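Long-range contacts in Exo-1,5-alpha-l-arabinofuranobiosidase (Gibberella zeae, PDB 2YDT), which probably hydrolyses alpha-1,5-linked L-arabinan as an exo-acting glycosidase, releasing arabinobiose units, and holds an arabinofuranosyl iminosugar inhibitor in this crystal: residues T10-V14 against V317-T321; A31-S37 against S326-Q331; V55-I59 against E71-K76; T104-G109 against I121-S126; I339-G343 against T353-S357. One frame throughout, in Å; residues are numbered along the deposited sequence.

Contact 1 of 5, residues T10-V14 against V317-T321; sequences TFSNV and VPQPT. With SO4 (sulfate ion), chain D.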
# COMPACT_ATOMS: atom_id res chain seq x y z
N THR A 10 -14.60 -16.27 -8.29
CA THR A 10 -14.98 -15.42 -7.16
C THR A 10 -15.11 -16.22 -5.86
O THR A 10 -15.35 -17.43 -5.85
CB THR A 10 -16.26 -14.64 -7.42
OG1 THR A 10 -17.38 -15.55 -7.57
CG2 THR A 10 -16.16 -13.75 -8.70
N PHE A 11 -14.94 -15.50 -4.74
CA PHE A 11 -15.11 -16.05 -3.40
C PHE A 11 -15.16 -14.94 -2.38
O PHE A 11 -14.72 -13.80 -2.65
CB PHE A 11 -14.01 -17.04 -3.05
CG PHE A 11 -12.62 -16.46 -3.14
CD1 PHE A 11 -12.07 -15.72 -2.09
CD2 PHE A 11 -11.84 -16.70 -4.26
CE1 PHE A 11 -10.76 -15.24 -2.17
CE2 PHE A 11 -10.55 -16.19 -4.35
CZ PHE A 11 -10.01 -15.46 -3.30
N SER A 12 -15.71 -15.24 -1.20
CA SER A 12 -15.90 -14.24 -0.16
C SER A 12 -15.29 -14.67 1.17
O SER A 12 -15.50 -15.79 1.63
CB SER A 12 -17.37 -13.94 0.04
OG SER A 12 -17.95 -13.43 -1.16
N ASN A 13 -14.46 -13.80 1.74
CA ASN A 13 -13.95 -14.00 3.09
C ASN A 13 -13.17 -15.27 3.31
O ASN A 13 -13.37 -15.97 4.32
CB ASN A 13 -15.11 -13.90 4.07
CG ASN A 13 -15.87 -12.64 3.87
OD1 ASN A 13 -17.03 -12.65 3.41
ND2 ASN A 13 -15.21 -11.53 4.16
N VAL A 14 -12.27 -15.58 2.41
CA VAL A 14 -11.38 -16.69 2.59
C VAL A 14 -10.23 -16.28 3.53
O VAL A 14 -9.54 -15.29 3.31
CB VAL A 14 -10.81 -17.18 1.22
CG1 VAL A 14 -9.57 -18.08 1.38
CG2 VAL A 14 -11.94 -17.87 0.43
N VAL A 317 -19.23 -4.44 -1.02
CA VAL A 317 -18.53 -5.68 -1.31
C VAL A 317 -18.54 -6.54 -0.05
O VAL A 317 -18.79 -6.01 1.03
CB VAL A 317 -17.04 -5.42 -1.76
CG1 VAL A 317 -16.97 -4.67 -3.12
CG2 VAL A 317 -16.29 -4.69 -0.65
N PRO A 318 -18.25 -7.84 -0.17
CA PRO A 318 -18.35 -8.68 1.03
C PRO A 318 -17.16 -8.66 1.99
O PRO A 318 -17.25 -9.22 3.08
CB PRO A 318 -18.51 -10.08 0.48
CG PRO A 318 -18.05 -10.04 -0.90
CD PRO A 318 -18.13 -8.65 -1.40
N GLN A 319 -16.06 -8.06 1.55
CA GLN A 319 -14.85 -8.04 2.37
C GLN A 319 -14.98 -6.94 3.42
O GLN A 319 -15.41 -5.82 3.13
CB GLN A 319 -13.64 -7.80 1.47
CG GLN A 319 -12.31 -7.82 2.22
CD GLN A 319 -11.89 -9.20 2.65
OE1 GLN A 319 -12.40 -10.25 2.18
NE2 GLN A 319 -10.93 -9.23 3.57
N PRO A 320 -14.65 -7.24 4.71
CA PRO A 320 -14.82 -6.25 5.74
C PRO A 320 -13.85 -5.05 5.69
O PRO A 320 -12.83 -5.09 5.01
CB PRO A 320 -14.60 -7.06 7.02
CG PRO A 320 -13.76 -8.16 6.64
CD PRO A 320 -14.19 -8.53 5.24
N THR A 321 -14.20 -4.02 6.44
CA THR A 321 -13.34 -2.85 6.65
C THR A 321 -12.03 -3.28 7.32
O THR A 321 -12.03 -4.07 8.28
CB THR A 321 -14.03 -1.84 7.50
OG1 THR A 321 -15.23 -1.42 6.81
CG2 THR A 321 -13.13 -0.64 7.80
S SO4 D . -17.20 -16.67 -11.31
O1 SO4 D . -15.91 -16.68 -11.97
O2 SO4 D . -17.82 -15.38 -11.34
O3 SO4 D . -17.98 -17.74 -11.93
O4 SO4 D . -17.11 -17.11 -9.92

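Contact 2 of 5, residues A31-S37 against S326-Q331; sequences ARPLELS and SLLTFQ. With MN (manganese (II) ion), chain J.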
# COMPACT_ATOMS: atom_id res chain seq x y z
N ALA A 31 -2.07 -5.87 5.06
CA ALA A 31 -2.02 -6.93 4.05
C ALA A 31 -1.70 -6.36 2.67
O ALA A 31 -2.21 -5.31 2.29
CB ALA A 31 -3.39 -7.70 4.00
N ARG A 32 -0.88 -7.12 1.94
CA ARG A 32 -0.51 -6.77 0.56
C ARG A 32 -0.46 -7.98 -0.34
O ARG A 32 0.20 -8.98 0.03
CB ARG A 32 0.86 -6.04 0.55
CG ARG A 32 0.80 -4.64 1.14
CD ARG A 32 0.06 -3.67 0.27
NE ARG A 32 0.12 -2.29 0.71
CZ ARG A 32 -0.76 -1.69 1.50
NH1 ARG A 32 -1.77 -2.33 2.04
NH2 ARG A 32 -0.63 -0.41 1.73
N PRO A 33 -1.08 -7.89 -1.54
CA PRO A 33 -1.03 -8.98 -2.52
C PRO A 33 -0.20 -8.64 -3.75
O PRO A 33 0.09 -7.48 -4.00
CB PRO A 33 -2.48 -9.05 -2.99
CG PRO A 33 -2.90 -7.65 -3.04
CD PRO A 33 -2.11 -6.91 -1.93
N LEU A 34 0.17 -9.68 -4.46
CA LEU A 34 0.90 -9.52 -5.74
C LEU A 34 0.56 -10.63 -6.71
O LEU A 34 0.59 -11.81 -6.34
CB LEU A 34 2.41 -9.52 -5.47
CG LEU A 34 3.35 -9.46 -6.68
CD1 LEU A 34 3.21 -8.09 -7.38
CD2 LEU A 34 4.84 -9.77 -6.34
N GLU A 35 0.29 -10.27 -7.97
CA GLU A 35 0.15 -11.28 -9.04
C GLU A 35 1.43 -11.34 -9.86
O GLU A 35 1.83 -10.32 -10.42
CB GLU A 35 -1.03 -10.97 -9.96
CG GLU A 35 -1.32 -12.07 -10.98
CD GLU A 35 -2.48 -11.74 -11.93
OE1 GLU A 35 -2.46 -10.64 -12.50
OE2 GLU A 35 -3.36 -12.60 -12.10
N LEU A 36 2.03 -12.52 -9.96
CA LEU A 36 3.20 -12.71 -10.81
C LEU A 36 2.80 -12.94 -12.25
O LEU A 36 1.63 -13.20 -12.55
CB LEU A 36 4.03 -13.87 -10.30
CG LEU A 36 4.47 -13.85 -8.84
CD1 LEU A 36 5.41 -15.05 -8.59
CD2 LEU A 36 5.12 -12.49 -8.51
N SER A 37 3.77 -12.84 -13.16
CA SER A 37 3.48 -12.97 -14.59
C SER A 37 2.98 -14.35 -14.97
O SER A 37 2.29 -14.48 -15.99
CB SER A 37 4.73 -12.63 -15.39
OG SER A 37 5.73 -13.57 -15.15
N SER A 326 -6.18 -3.57 0.84
CA SER A 326 -5.52 -3.46 -0.44
C SER A 326 -6.29 -4.13 -1.55
O SER A 326 -7.26 -4.88 -1.30
CB SER A 326 -4.09 -4.03 -0.37
OG SER A 326 -4.06 -5.32 0.14
N LEU A 327 -5.87 -3.84 -2.78
CA LEU A 327 -6.58 -4.29 -3.98
C LEU A 327 -5.63 -4.85 -5.02
O LEU A 327 -4.45 -4.47 -5.09
CB LEU A 327 -7.32 -3.10 -4.61
CG LEU A 327 -8.31 -2.31 -3.78
CD1 LEU A 327 -8.76 -0.97 -4.51
CD2 LEU A 327 -9.54 -3.17 -3.44
N LEU A 328 -6.14 -5.78 -5.82
CA LEU A 328 -5.38 -6.39 -6.88
C LEU A 328 -6.32 -6.67 -8.06
O LEU A 328 -7.43 -7.18 -7.87
CB LEU A 328 -4.76 -7.69 -6.36
CG LEU A 328 -3.95 -8.47 -7.36
CD1 LEU A 328 -2.78 -9.17 -6.68
CD2 LEU A 328 -4.88 -9.46 -8.13
N THR A 329 -5.87 -6.32 -9.25
CA THR A 329 -6.61 -6.65 -10.49
C THR A 329 -5.89 -7.80 -11.21
O THR A 329 -4.67 -7.88 -11.17
CB THR A 329 -6.79 -5.39 -11.38
OG1 THR A 329 -7.65 -5.72 -12.48
CG2 THR A 329 -5.44 -4.92 -11.92
N PHE A 330 -6.61 -8.72 -11.85
CA PHE A 330 -6.03 -9.91 -12.46
C PHE A 330 -5.77 -9.70 -13.94
O PHE A 330 -6.68 -9.25 -14.66
CB PHE A 330 -6.97 -11.12 -12.31
CG PHE A 330 -7.12 -11.63 -10.88
CD1 PHE A 330 -6.38 -12.72 -10.46
CD2 PHE A 330 -7.97 -11.02 -9.98
CE1 PHE A 330 -6.51 -13.22 -9.12
CE2 PHE A 330 -8.07 -11.50 -8.66
CZ PHE A 330 -7.36 -12.61 -8.26
N GLN A 331 -4.56 -10.03 -14.35
CA GLN A 331 -4.08 -9.74 -15.72
C GLN A 331 -5.01 -10.39 -16.76
O GLN A 331 -5.35 -9.76 -17.76
CB GLN A 331 -2.59 -10.19 -15.88
CG GLN A 331 -2.31 -11.73 -15.71
CD GLN A 331 -0.93 -12.20 -15.11
OE1 GLN A 331 -0.08 -11.42 -14.65
NE2 GLN A 331 -0.74 -13.51 -15.12
MN MN J . 1.13 -9.35 -14.66
O HOH W 1 2.55 -9.95 -13.08
O HOH W 2 -0.30 -9.08 -13.04
O HOH W 3 1.83 -7.64 -14.72

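Contact 3 of 5, residues V55-I59 against E71-K76; sequences VWFPI and EISKVK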
# COMPACT_ATOMS: atom_id res chain seq x y z
N VAL A 55 11.11 -10.00 14.26
CA VAL A 55 9.98 -10.10 13.34
C VAL A 55 10.41 -10.17 11.86
O VAL A 55 11.47 -9.67 11.46
CB VAL A 55 8.94 -8.98 13.53
CG1 VAL A 55 8.25 -9.12 14.92
CG2 VAL A 55 9.61 -7.58 13.38
N TRP A 56 9.57 -10.81 11.07
CA TRP A 56 9.81 -11.03 9.64
C TRP A 56 8.50 -10.79 8.89
O TRP A 56 7.42 -10.77 9.50
CB TRP A 56 10.30 -12.45 9.38
CG TRP A 56 9.28 -13.48 9.76
CD1 TRP A 56 8.29 -14.02 8.96
CD2 TRP A 56 9.10 -14.08 11.06
NE1 TRP A 56 7.50 -14.86 9.68
CE2 TRP A 56 7.96 -14.92 10.98
CE3 TRP A 56 9.75 -13.95 12.28
CZ2 TRP A 56 7.53 -15.70 12.05
CZ3 TRP A 56 9.30 -14.69 13.37
CH2 TRP A 56 8.19 -15.56 13.24
N PHE A 57 8.60 -10.69 7.57
CA PHE A 57 7.39 -10.62 6.73
C PHE A 57 7.13 -12.02 6.19
O PHE A 57 7.91 -12.52 5.34
CB PHE A 57 7.56 -9.66 5.56
CG PHE A 57 7.79 -8.22 5.96
CD1 PHE A 57 7.05 -7.62 6.97
CD2 PHE A 57 8.64 -7.43 5.21
CE1 PHE A 57 7.24 -6.25 7.29
CE2 PHE A 57 8.81 -6.05 5.49
CZ PHE A 57 8.11 -5.49 6.57
N PRO A 58 6.00 -12.65 6.58
CA PRO A 58 5.66 -13.95 5.95
C PRO A 58 5.31 -13.80 4.45
O PRO A 58 4.75 -12.77 4.02
CB PRO A 58 4.43 -14.41 6.73
CG PRO A 58 4.33 -13.52 7.93
CD PRO A 58 4.98 -12.23 7.55
N ILE A 59 5.64 -14.81 3.66
CA ILE A 59 5.25 -14.85 2.25
C ILE A 59 4.40 -16.08 2.01
O ILE A 59 4.89 -17.21 2.14
CB ILE A 59 6.49 -14.86 1.33
CG1 ILE A 59 7.30 -13.57 1.57
CG2 ILE A 59 6.08 -15.00 -0.19
CD1 ILE A 59 6.66 -12.26 1.01
N GLU A 71 2.34 -20.83 3.23
CA GLU A 71 3.54 -20.06 3.41
C GLU A 71 4.68 -20.77 2.72
O GLU A 71 4.88 -21.98 2.89
CB GLU A 71 3.86 -19.88 4.90
CG GLU A 71 5.15 -19.08 5.10
CD GLU A 71 5.48 -18.82 6.51
OE1 GLU A 71 6.58 -19.23 6.94
OE2 GLU A 71 4.66 -18.20 7.20
N ILE A 72 5.43 -20.02 1.93
CA ILE A 72 6.57 -20.55 1.22
C ILE A 72 7.93 -20.02 1.69
O ILE A 72 8.96 -20.65 1.48
CB ILE A 72 6.42 -20.37 -0.32
CG1 ILE A 72 6.36 -18.91 -0.78
CG2 ILE A 72 5.22 -21.18 -0.83
CD1 ILE A 72 6.57 -18.74 -2.32
N SER A 73 7.92 -18.87 2.36
CA SER A 73 9.15 -18.25 2.82
C SER A 73 8.86 -17.13 3.80
O SER A 73 7.67 -16.78 4.07
CB SER A 73 9.97 -17.69 1.65
OG SER A 73 9.32 -16.59 0.99
N LYS A 74 9.94 -16.56 4.30
CA LYS A 74 9.93 -15.40 5.18
C LYS A 74 10.98 -14.41 4.71
O LYS A 74 12.11 -14.79 4.42
CB LYS A 74 10.26 -15.81 6.62
CG LYS A 74 9.34 -16.89 7.22
CD LYS A 74 9.80 -17.23 8.62
CE LYS A 74 9.01 -18.35 9.27
NZ LYS A 74 9.83 -18.93 10.36
N VAL A 75 10.61 -13.14 4.62
CA VAL A 75 11.56 -12.08 4.37
C VAL A 75 12.07 -11.63 5.74
O VAL A 75 11.33 -11.12 6.59
CB VAL A 75 10.96 -10.88 3.61
CG1 VAL A 75 12.13 -10.03 3.02
CG2 VAL A 75 10.03 -11.32 2.52
N LYS A 76 13.37 -11.82 5.97
CA LYS A 76 14.02 -11.49 7.25
C LYS A 76 15.02 -10.35 7.12
O LYS A 76 15.65 -10.16 6.05
CB LYS A 76 14.76 -12.72 7.81
CG LYS A 76 13.86 -13.89 8.11
CD LYS A 76 14.62 -15.01 8.83
CE LYS A 76 13.76 -16.21 9.06
NZ LYS A 76 14.53 -17.35 9.75
O HOH W 4 5.49 -16.79 9.32

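Contact 4 of 5, residues T104-G109 against I121-S126; sequences TVLCSG and IEVYAS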
# COMPACT_ATOMS: atom_id res chain seq x y z
N THR A 104 11.84 -10.37 -11.28
CA THR A 104 12.34 -10.35 -9.90
C THR A 104 11.18 -9.82 -9.06
O THR A 104 10.51 -8.86 -9.45
CB THR A 104 13.55 -9.41 -9.77
OG1 THR A 104 14.63 -9.87 -10.61
CG2 THR A 104 14.03 -9.31 -8.32
N VAL A 105 10.97 -10.43 -7.91
CA VAL A 105 10.01 -9.95 -6.92
C VAL A 105 10.71 -9.11 -5.88
O VAL A 105 11.72 -9.53 -5.32
CB VAL A 105 9.27 -11.09 -6.24
CG1 VAL A 105 8.22 -10.51 -5.20
CG2 VAL A 105 8.57 -11.96 -7.28
N LEU A 106 10.23 -7.87 -5.67
CA LEU A 106 10.72 -7.04 -4.62
C LEU A 106 9.74 -7.07 -3.42
O LEU A 106 8.52 -7.15 -3.57
CB LEU A 106 10.88 -5.60 -5.08
CG LEU A 106 11.80 -5.33 -6.26
CD1 LEU A 106 11.98 -3.81 -6.48
CD2 LEU A 106 13.14 -6.04 -6.09
N CYS A 107 10.32 -7.02 -2.24
CA CYS A 107 9.58 -6.75 -0.99
C CYS A 107 10.27 -5.58 -0.34
O CYS A 107 11.44 -5.68 0.06
CB CYS A 107 9.61 -7.97 -0.07
SG CYS A 107 8.51 -7.70 1.41
N SER A 108 9.58 -4.43 -0.27
CA SER A 108 10.06 -3.32 0.50
C SER A 108 9.29 -3.26 1.80
O SER A 108 8.24 -3.82 1.91
CB SER A 108 9.91 -2.02 -0.32
OG SER A 108 10.48 -0.92 0.35
N GLY A 109 9.86 -2.62 2.80
CA GLY A 109 9.24 -2.49 4.11
C GLY A 109 10.20 -1.81 5.05
O GLY A 109 11.32 -1.46 4.65
N ILE A 121 13.61 2.08 5.67
CA ILE A 121 12.99 1.49 4.52
C ILE A 121 14.07 0.73 3.73
O ILE A 121 15.07 1.32 3.30
CB ILE A 121 12.21 2.52 3.64
CG1 ILE A 121 10.99 3.05 4.42
CG2 ILE A 121 11.80 1.88 2.34
CD1 ILE A 121 10.29 4.28 3.76
N GLU A 122 13.81 -0.56 3.49
CA GLU A 122 14.71 -1.52 2.83
C GLU A 122 14.08 -2.03 1.58
O GLU A 122 12.85 -2.03 1.44
CB GLU A 122 14.91 -2.76 3.73
CG GLU A 122 15.33 -2.49 5.19
CD GLU A 122 16.77 -2.10 5.29
OE1 GLU A 122 17.18 -1.20 4.53
OE2 GLU A 122 17.50 -2.67 6.14
N VAL A 123 14.90 -2.49 0.64
CA VAL A 123 14.44 -3.34 -0.46
C VAL A 123 15.13 -4.70 -0.40
O VAL A 123 16.35 -4.75 -0.34
CB VAL A 123 14.63 -2.71 -1.87
CG1 VAL A 123 14.26 -3.65 -3.02
CG2 VAL A 123 13.84 -1.42 -1.96
N TYR A 124 14.33 -5.76 -0.44
CA TYR A 124 14.76 -7.17 -0.57
C TYR A 124 14.22 -7.69 -1.90
O TYR A 124 13.20 -7.21 -2.43
CB TYR A 124 14.21 -8.03 0.61
CG TYR A 124 15.02 -7.88 1.87
CD1 TYR A 124 14.93 -6.73 2.63
CD2 TYR A 124 15.94 -8.85 2.26
CE1 TYR A 124 15.74 -6.55 3.78
CE2 TYR A 124 16.72 -8.70 3.36
CZ TYR A 124 16.64 -7.57 4.13
OH TYR A 124 17.47 -7.42 5.24
N ALA A 125 14.90 -8.68 -2.46
CA ALA A 125 14.54 -9.22 -3.77
C ALA A 125 14.57 -10.73 -3.78
O ALA A 125 15.36 -11.33 -3.06
CB ALA A 125 15.48 -8.71 -4.86
N SER A 126 13.65 -11.31 -4.54
CA SER A 126 13.60 -12.76 -4.78
C SER A 126 13.78 -13.02 -6.27
O SER A 126 13.04 -12.48 -7.11
CB SER A 126 12.27 -13.39 -4.31
OG SER A 126 12.24 -14.77 -4.72

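Contact 5 of 5, residues I339-G343 against T353-S357; sequences IMGAG and TVSAS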
# COMPACT_ATOMS: atom_id res chain seq x y z
N ILE A 339 -9.74 -8.11 -2.92
CA ILE A 339 -9.76 -7.16 -1.84
C ILE A 339 -9.22 -7.91 -0.62
O ILE A 339 -9.75 -8.97 -0.24
CB ILE A 339 -11.20 -6.64 -1.54
CG1 ILE A 339 -11.89 -6.24 -2.86
CG2 ILE A 339 -11.14 -5.50 -0.51
CD1 ILE A 339 -13.37 -5.93 -2.72
N MET A 340 -8.11 -7.41 -0.03
CA MET A 340 -7.33 -8.16 0.97
C MET A 340 -7.12 -7.27 2.17
O MET A 340 -6.78 -6.09 2.04
CB MET A 340 -5.96 -8.56 0.41
CG MET A 340 -5.14 -9.50 1.30
SD MET A 340 -3.44 -9.55 0.66
CE MET A 340 -2.74 -10.80 1.73
N GLY A 341 -7.32 -7.82 3.37
CA GLY A 341 -7.12 -7.07 4.60
C GLY A 341 -6.56 -7.88 5.73
O GLY A 341 -6.60 -9.14 5.70
N ALA A 342 -6.01 -7.16 6.70
CA ALA A 342 -5.47 -7.79 7.90
C ALA A 342 -5.98 -7.11 9.16
O ALA A 342 -5.30 -7.04 10.18
CB ALA A 342 -3.93 -7.90 7.86
N GLY A 343 -7.22 -6.64 9.12
CA GLY A 343 -7.84 -6.18 10.33
C GLY A 343 -7.58 -4.73 10.66
O GLY A 343 -7.16 -3.93 9.79
N THR A 353 -7.42 -11.10 11.52
CA THR A 353 -6.92 -12.19 10.70
C THR A 353 -6.59 -11.58 9.33
O THR A 353 -7.08 -10.49 9.00
CB THR A 353 -7.96 -13.30 10.48
OG1 THR A 353 -9.10 -12.74 9.77
CG2 THR A 353 -8.41 -13.90 11.87
N VAL A 354 -5.81 -12.31 8.57
CA VAL A 354 -5.52 -11.96 7.15
C VAL A 354 -6.55 -12.71 6.29
O VAL A 354 -6.68 -13.91 6.39
CB VAL A 354 -4.07 -12.33 6.72
CG1 VAL A 354 -3.80 -11.75 5.30
CG2 VAL A 354 -3.05 -11.82 7.79
N SER A 355 -7.28 -11.98 5.44
CA SER A 355 -8.26 -12.65 4.61
C SER A 355 -8.45 -11.89 3.30
O SER A 355 -7.94 -10.79 3.13
CB SER A 355 -9.61 -12.73 5.32
OG SER A 355 -10.22 -11.45 5.47
N ALA A 356 -9.19 -12.49 2.35
CA ALA A 356 -9.42 -11.82 1.06
C ALA A 356 -10.74 -12.29 0.47
O ALA A 356 -11.24 -13.37 0.82
CB ALA A 356 -8.30 -12.08 0.08
N SER A 357 -11.25 -11.48 -0.45
CA SER A 357 -12.36 -11.85 -1.32
C SER A 357 -11.97 -11.53 -2.76
O SER A 357 -11.18 -10.61 -3.00
CB SER A 357 -13.59 -11.01 -0.96
OG SER A 357 -14.05 -11.23 0.36

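Contact 1 of 5, residues T10-V14 against V317-T321
Asn13 points the ND2 end of its carboxamide at Pro318 O, and ND2 also lies beside the ring of Pro320, 3.3 Å from its CD. A single hydrogen bond joins the two segments: Asn13 ND2 donates to Pro318 O at 3.3 Å, with an N-H...O angle of 154°. The acceptor lies in the amide plane of Asn13, but the donor stands 43° out of the carbonyl plane, above the C=O. Beside Asn13, Ser12 holds OG 3.4 Å from Pro318 CG, a hydroxyl resting on a proline ring. The first segment is the start of strand 11-17, which supplies the outermost strand of the last blade of a six-bladed beta-propeller; a G1 beta bulge at Asn13 and Val14, both facing Ala356, fits the positive phi of 59° at Asn13. From the loop 317-321, Gln319, bent at chi2, turns its amide toward strand 354-360. Its OE1 stays 3.7 Å from Asn13 ND2 and is instead bonded to Ser357 OG, while its NE2 pairs with Ser355 OG. A sulfate O4 takes hydrogen bonds from Thr10 N (3.1 Å) and Thr10 OG1 (2.8 Å); the ion, probably from the crystallisation liquor, is also bonded to Arg360 NE and Lys9 N.

Contact 2 of 5, residues A31-S37 against S326-Q331
Ser326 OG donates to Ala31 O at 2.8 Å, and Arg32 NH1 donates to the same oxygen at 3.0 Å, from opposite faces of the carbonyl plane. The guanidinium is steadied by Thr324, which takes a bond from NH2. At the other end Glu35, with CG anti to the backbone N (chi1 -173°), presents OE1 to Gln331 N at 2.9 Å through its syn lone pair; the same oxygen accepts from a water bound to manganese. Gln331 OE1 ligates that manganese directly at 2.4 Å, with three waters, one of which donates to Glu35 O. The carboxylate of Glu35 and the amide of Gln331 are stacked with planes 29° apart, and Gln331 NE2 makes a weak bond to Ser37 O. Metal and waters may offset the closeness of the acceptors Glu35 OE1 and Gln331 OE1. Between these ends the packing is mostly apolar: Leu328 CD1 meets Pro33 CB at 3.7 Å and covers the peptide at Glu35 N. Strands 31-35 and 326-330 run parallel (10°) with axes 6.7 Å apart and no backbone bonds between them; they are the first strands of adjoining propeller blades, each hydrogen-bonded within its own sheet to the next strand, 41-47 and 336-341.

Contact 3 of 5, residues V55-I59 against E71-K76
One face of the Trp56 indole carries the aliphatic chain of Lys74, whose CD sits 3.4 Å above the ring plane. The two residues belong to the beta hairpin of strands 57-62 and 70-75, the third and fourth strands of a propeller blade. The CH-pi contact centres on the five-membered ring, 16° off its normal. Farther along, the ammonium hovers over the six-membered ring in a cation-pi contact; Lys74 has two conformers, so this contact holds for one of them and is doubtful for the other. In the plane of the indole, at its edge, a water accepts a hydrogen bond from Trp56 NE1 at 2.8 Å and donates one to Glu71 OE2 at 2.7 Å, tying the ring to the start of the partner strand. Trp56 places CG between its backbone N and carbonyl carbon (chi1 63°), turning the ring back toward Lys74. Phe57 and Val75 form a hydrogen-bonded antiparallel pair, each donating to the other. Pro58, which has no N-H to give, falls at the non-hydrogen-bonded position opposite Lys74. Beyond it Ile59 N bonds to Ser73 O, and Ile59 O receives Ile72 N at 2.9 Å and, weakly, Ser73 N: Ile72 and Ser73 make a classic beta bulge against Ile59. On the face shared by Phe57, Ile59, Ser73 and Val75, Ile59 CG1 packs on Val75 CG2 at 3.7 Å, and strands 84-85 and 87-92 lie against this side. Ser73 OG presses on Ile59 CB at 3.3 Å while hydrogen-bonding to Gly130 O and Trp133 NE1.

Contact 4 of 5, residues T104-G109 against I121-S126
Glu122 O is held by two donors from the opposite strand. Ser108 OG bonds to it at 2.8 Å and Gly109 N adds a weak bond at 3.3 Å, while Ser108 CA closes in with a C-H...O contact. Ser108 sets its hydroxyl anti to the backbone N (chi1 -175°), which swings OG across to the partner strand, where it also touches Ile121 CG2. Glu122 N returns a nearly linear bond to Gly109 O, and the ladder continues through reciprocal pairs at Cys107 with Tyr124 and at Val105 with Ser126; Ser126 N to Val105 O, at 2.7 Å, is the shortest of them. On one face Leu106 reaches over the neighbouring strand, its CD2 meeting Ala125 CB at 3.8 Å and Val123 CG1 at 4.0 Å; strands 154-162 and 165-172 of the next sheet cover this apolar patch. Thr104 CG2 joins in against Ala125 CB. The other face includes Cys107, Tyr124 and Glu122. The ring of Tyr124 leads away from the hairpin, with Cys107 O near its edge; OH pairs with Thr78 N and Phe135 meets the ring edge-to-face. Glu122, bent back at its second torsion (chi2 -76°), is a buried carboxylate whose two oxygens bond to His138 and Asn80. The two strands are the second and third of a four-stranded antiparallel propeller blade, packed on the blade that follows.

Contact 5 of 5, residues I339-G343 against T353-S357
Strands 339-341 and 354-357 run antiparallel at 168°, tied by two reciprocal pairs of backbone hydrogen bonds, Ile339 with Ser357 and Gly341 with Ser355. They are the two central strands of the last propeller blade, lying between strand 326-330 and the N-terminal strand 11-17. Between the bonded pairs, Met340 and Ala356 occupy a non-hydrogen-bonded position with CA atoms 4.2 Å apart. Here Ala356 CB rests 3.4 Å from Ile339 O. Met340 leaves the sheet fully extended, CG anti to the backbone N (chi1 -172°), and this reach carries its terminal CE to Val354 CG1 at 3.8 Å, crossing that side chain at a slant. Its flank is covered by Ala31 and Pro33 of strand 28-35, so methionine fills the seam between the last blade and the first. On the reverse face Ile339 packs against the loop bearing Val317 and Gln319. Past Gly341 the strands part: Ala342 CA still makes a C-H...O contact with Thr353 O at 3.3 Å, and Gly343 adopts a positive phi of 88°. Thr353 points away, beside Asp18 and near a bound manganese. Ala342 CB meets the other valine branch, Val354 CG2, at 4.0 Å.

How the contacts relate
From the N terminus, contact 1 opens first, and its return segment, 317-321, closes a loop of some 300 residues. Contact 2 opens at 31-37 inside that loop but closes beyond it at 326-331, so the two cross. Contacts 3 and 4, short hairpins of the first and second blades, lie in series within both loops and touch where Phe57 meets Cys107 and Gly109; contact 4 also meets contact 2 through Val105 on Leu34 and Leu36. Contact 5 follows last. Strand 11-17 joins its sheet, bonded through Val14 to Ala356, while strand 326-330, through Ser326 on Met340, extends it on the other side. N- and C-terminal parts thus share one blade, closing the propeller ring.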